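Sugar isomerase (Sinorhizobium meliloti, PDB 3QC0) binds zinc in a xylose isomerase-like TIM barrel and probably interconverts sugars, although its substrate is not established. Local coordinates at residues V101-G109 and Y148-N156. Sequence-based numbering, arbitrary orientation.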
ATOM      1  N   VAL A 101       0.437  10.384  18.684  1.00 14.75           N
ATOM      2  CA  VAL A 101       0.549   9.630  17.445  1.00 14.14           C
ATOM      3  C   VAL A 101       1.577  10.299  16.527  1.00 13.65           C
ATOM      4  O   VAL A 101       1.577  11.509  16.390  1.00 13.68           O
ATOM      5  CB  VAL A 101      -0.829   9.524  16.762  1.00 15.28           C
ATOM      6  CG1 VAL A 101      -0.708   8.853  15.396  1.00 18.64           C
ATOM      7  CG2 VAL A 101      -1.814   8.737  17.660  1.00 17.61           C
ATOM      8  N   LEU A 102       2.458   9.502  15.910  1.00 12.56           N
ATOM      9  CA  LEU A 102       3.481  10.018  15.035  1.00 11.93           C
ATOM     10  C   LEU A 102       3.242   9.511  13.608  1.00 11.88           C
ATOM     11  O   LEU A 102       3.260   8.292  13.357  1.00 13.17           O
ATOM     12  CB  LEU A 102       4.906   9.628  15.458  1.00 12.44           C
ATOM     13  CG  LEU A 102       5.330  10.020  16.889  1.00 11.42           C
ATOM     14  CD1 LEU A 102       6.771   9.493  17.108  1.00 15.04           C
ATOM     15  CD2 LEU A 102       5.232  11.526  17.108  1.00 13.43           C
ATOM     16  N   VAL A 103       3.019  10.453  12.710  1.00 11.77           N
ATOM     17  CA  VAL A 103       2.899  10.220  11.269  1.00 12.43           C
ATOM     18  C   VAL A 103       4.220  10.651  10.668  1.00 12.47           C
ATOM     19  O   VAL A 103       4.571  11.820  10.723  1.00 12.62           O
ATOM     20  CB  VAL A 103       1.717  11.009  10.702  1.00 12.71           C
ATOM     21  CG1 VAL A 103       1.672  10.883   9.174  1.00 14.10           C
ATOM     22  CG2 VAL A 103       0.393  10.510  11.270  1.00 14.60           C
ATOM     23  N   ALA A 104       5.011   9.687  10.164  1.00 12.95           N
ATOM     24  CA  ALA A 104       6.474   9.829  10.053  1.00 12.63           C
ATOM     25  C   ALA A 104       6.975  10.965   9.172  1.00 12.09           C
ATOM     26  O   ALA A 104       8.081  11.457   9.377  1.00 11.76           O
ATOM     27  CB  ALA A 104       7.128   8.502   9.558  1.00 12.65           C
ATOM     28  N   GLY A 105       6.209  11.308   8.139  1.00 12.65           N
ATOM     29  CA  GLY A 105       6.671  12.182   7.074  1.00 12.77           C
ATOM     30  C   GLY A 105       7.139  11.371   5.897  1.00 12.79           C
ATOM     31  O   GLY A 105       7.650  10.270   6.055  1.00 13.36           O
ATOM     32  N   GLY A 106       6.962  11.936   4.714  1.00 13.96           N
ATOM     33  CA  GLY A 106       7.436  11.336   3.467  1.00 14.37           C
ATOM     34  C   GLY A 106       8.871  11.738   3.121  1.00 14.95           C
ATOM     35  O   GLY A 106       9.654  12.212   3.964  1.00 16.30           O
ATOM     36  N   LEU A 107       9.218  11.549   1.863  1.00 14.97           N
ATOM     37  CA  LEU A 107      10.521  11.929   1.359  1.00 15.26           C
ATOM     38  C   LEU A 107      10.727  13.438   1.512  1.00 17.17           C
ATOM     39  O   LEU A 107       9.788  14.212   1.275  1.00 18.06           O
ATOM     40  CB  LEU A 107      10.634  11.543  -0.129  1.00 15.13           C
ATOM     41  CG  LEU A 107      10.772  10.048  -0.366  1.00 16.63           C
ATOM     42  CD1 LEU A 107      10.284   9.744  -1.815  1.00 17.54           C
ATOM     43  CD2 LEU A 107      12.209   9.572  -0.181  1.00 18.42           C
ATOM     44  N   PRO A 108      11.962  13.860   1.813  1.00 17.86           N
ATOM     45  CA  PRO A 108      12.311  15.262   1.697  1.00 20.52           C
ATOM     46  C   PRO A 108      12.098  15.724   0.281  1.00 23.02           C
ATOM     47  O   PRO A 108      12.282  14.923  -0.676  1.00 23.01           O
ATOM     48  CB  PRO A 108      13.807  15.294   2.040  1.00 21.27           C
ATOM     49  CG  PRO A 108      14.091  14.085   2.722  1.00 20.49           C
ATOM     50  CD  PRO A 108      13.076  13.042   2.304  1.00 18.41           C
ATOM     51  N   GLY A 109      11.694  16.968   0.078  1.00 23.93           N
ATOM     52  CA  GLY A 109      11.443  17.408  -1.297  1.00 26.05           C
ATOM     53  C   GLY A 109      12.609  17.168  -2.250  1.00 26.77           C
ATOM     54  O   GLY A 109      13.761  17.457  -1.911  1.00 29.33           O
ATOM     55  N   TYR A 148       0.813   5.985   1.182  1.00 12.34           N
ATOM     56  CA  TYR A 148       1.250   7.252   1.738  1.00 12.44           C
ATOM     57  C   TYR A 148       2.767   7.422   1.835  1.00 12.40           C
ATOM     58  O   TYR A 148       3.264   8.443   2.348  1.00 12.27           O
ATOM     59  CB  TYR A 148       0.651   7.403   3.149  1.00 12.13           C
ATOM     60  CG  TYR A 148      -0.880   7.315   3.149  1.00 13.81           C
ATOM     61  CD1 TYR A 148      -1.653   8.105   2.295  1.00 13.72           C
ATOM     62  CD2 TYR A 148      -1.553   6.463   3.994  1.00 12.34           C
ATOM     63  CE1 TYR A 148      -3.045   8.021   2.291  1.00 14.78           C
ATOM     64  CE2 TYR A 148      -2.929   6.383   4.008  1.00 13.76           C
ATOM     65  CZ  TYR A 148      -3.689   7.133   3.133  1.00 14.94           C
ATOM     66  OH  TYR A 148      -5.087   7.058   3.197  1.00 15.07           O
ATOM     67  N   ALA A 149       3.533   6.425   1.384  1.00 12.13           N
ATOM     68  CA  ALA A 149       4.973   6.371   1.609  1.00 11.73           C
ATOM     69  C   ALA A 149       5.735   7.584   1.134  1.00 11.87           C
ATOM     70  O   ALA A 149       6.711   7.983   1.753  1.00 14.39           O
ATOM     71  CB  ALA A 149       5.590   5.067   1.010  1.00 12.17           C
ATOM     72  N   ALA A 150       5.381   8.102  -0.049  1.00 12.64           N
ATOM     73  CA  ALA A 150       6.207   9.138  -0.669  1.00 13.29           C
ATOM     74  C   ALA A 150       6.052  10.498  -0.039  1.00 13.07           C
ATOM     75  O   ALA A 150       6.992  11.268  -0.034  1.00 14.47           O
ATOM     76  CB  ALA A 150       5.922   9.255  -2.187  1.00 14.08           C
ATOM     77  N   ASP A 151       4.835  10.800   0.390  1.00 14.00           N
ATOM     78  CA  ASP A 151       4.489  12.176   0.714  1.00 14.21           C
ATOM     79  C   ASP A 151       3.822  12.408   2.048  1.00 14.50           C
ATOM     80  O   ASP A 151       3.556  13.577   2.357  1.00 15.86           O
ATOM     81  CB  ASP A 151       3.706  12.793  -0.438  1.00 16.09           C
ATOM     82  CG  ASP A 151       2.438  12.082  -0.759  1.00 19.21           C
ATOM     83  OD1 ASP A 151       2.135  11.004  -0.208  1.00 18.52           O
ATOM     84  OD2 ASP A 151       1.692  12.670  -1.610  1.00 23.38           O
ATOM     85  N   ARG A 152       3.596  11.357   2.834  1.00 13.34           N
ATOM     86  CA  ARG A 152       2.999  11.527   4.172  0.61 12.88           C
ATOM     87  C   ARG A 152       3.719  10.751   5.267  1.00 13.39           C
ATOM     88  O   ARG A 152       3.919  11.294   6.343  1.00 12.97           O
ATOM     89  CB  ARG A 152       1.508  11.180   4.202  0.61 12.95           C
ATOM     90  CG  ARG A 152       0.629  11.910   3.155  0.61 13.19           C
ATOM     91  CD  ARG A 152      -0.766  11.369   3.088  0.61 13.16           C
ATOM     92  NE  ARG A 152      -1.488  11.819   1.873  0.61 16.11           N
ATOM     93  CZ  ARG A 152      -2.163  12.956   1.806  0.61 19.08           C
ATOM     94  NH1 ARG A 152      -2.272  13.733   2.894  0.61 16.38           N
ATOM     95  NH2 ARG A 152      -2.783  13.302   0.675  0.61 21.78           N
ATOM     96  N   ALA A 153       4.096   9.502   5.032  1.00 13.16           N
ATOM     97  CA  ALA A 153       4.755   8.683   6.065  1.00 12.19           C
ATOM     98  C   ALA A 153       5.471   7.548   5.445  1.00 12.79           C
ATOM     99  O   ALA A 153       4.819   6.708   4.833  1.00 12.05           O
ATOM    100  CB  ALA A 153       3.746   8.130   7.124  1.00 14.94           C
ATOM    101  N   CYS A 154       6.783   7.510   5.660  1.00 12.21           N
ATOM    102  CA  CYS A 154       7.608   6.432   5.135  1.00 11.97           C
ATOM    103  C   CYS A 154       7.877   5.320   6.166  1.00 12.36           C
ATOM    104  O   CYS A 154       8.730   4.493   5.940  1.00 13.05           O
ATOM    105  CB  CYS A 154       8.905   7.010   4.580  1.00 13.27           C
ATOM    106  SG  CYS A 154       9.987   7.770   5.859  1.00 15.00           S
ATOM    107  N   VAL A 155       7.054   5.242   7.199  1.00 12.51           N
ATOM    108  CA  VAL A 155       6.984   4.044   8.073  1.00 11.73           C
ATOM    109  C   VAL A 155       5.675   3.387   7.641  1.00 11.65           C
ATOM    110  O   VAL A 155       4.599   3.950   7.820  1.00 11.70           O
ATOM    111  CB  VAL A 155       6.977   4.340   9.559  1.00 11.27           C
ATOM    112  CG1 VAL A 155       6.776   3.009  10.369  1.00 12.24           C
ATOM    113  CG2 VAL A 155       8.283   5.067   9.965  1.00 13.59           C
ATOM    114  N   ASN A 156       5.818   2.246   6.942  1.00 11.93           N
ATOM    115  CA  ASN A 156       4.725   1.646   6.197  1.00 11.25           C
ATOM    116  C   ASN A 156       4.329   0.226   6.529  1.00 11.65           C
ATOM    117  O   ASN A 156       3.411  -0.304   5.893  1.00 11.94           O
ATOM    118  CB  ASN A 156       5.052   1.739   4.710  1.00 11.45           C
ATOM    119  CG  ASN A 156       5.238   3.170   4.282  1.00 11.06           C
ATOM    120  OD1 ASN A 156       6.354   3.597   3.977  1.00 11.91           O
ATOM    121  ND2 ASN A 156       4.145   3.954   4.342  1.00 11.38           N
TER
HETATM  122  O   HOH W   1       5.954  14.546   4.552  1.00 31.51           O
HETATM  123  O   HOH W   2       7.462  14.047  -0.413  1.00 27.81           O
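Gly-105 is joined to Ala-153 by a single backbone bridge, bonding to the residues on either side of it: its N-H gives a weak, bent bond to Arg-152 O (2.9 Å, 123° at the hydrogen), while its carbonyl takes a straighter one from Cys-154 N (2.9 Å, 140°). The CA of Ala-153 adds a CA-H...O contact to that same oxygen. Gly-106 N-H turns instead to a water, bonded weakly in turn to Asp-151 O, and its CA lies 3.5 Å from Ala-150 O in a CA-H...O contact. That oxygen also accepts from Leu-107 N (2.9 Å) and from a second water that bridges to Leu-107 O. Ala-149 O is buried without a partner. Within 148-156, Tyr-148 O takes the N-H groups of Arg-152 and Ala-153, and Asn-156 ND2 reaches Ala-153 O, holding the loop in its curl. Ala-104 CB meets Val-155 CG2 at 3.6 Å, the branch set anti to the carbonyl carbon. The contact thus ties together the loops following barrel strands 100-103 and 139-141, with the side chain of Val-103 next to that of the zinc ligand Glu-142; helix 114-135 packs on Ala-104 and Cys-154, helix 158-168 on Val-155, and the second subunit on Leu-107 and Ala-150.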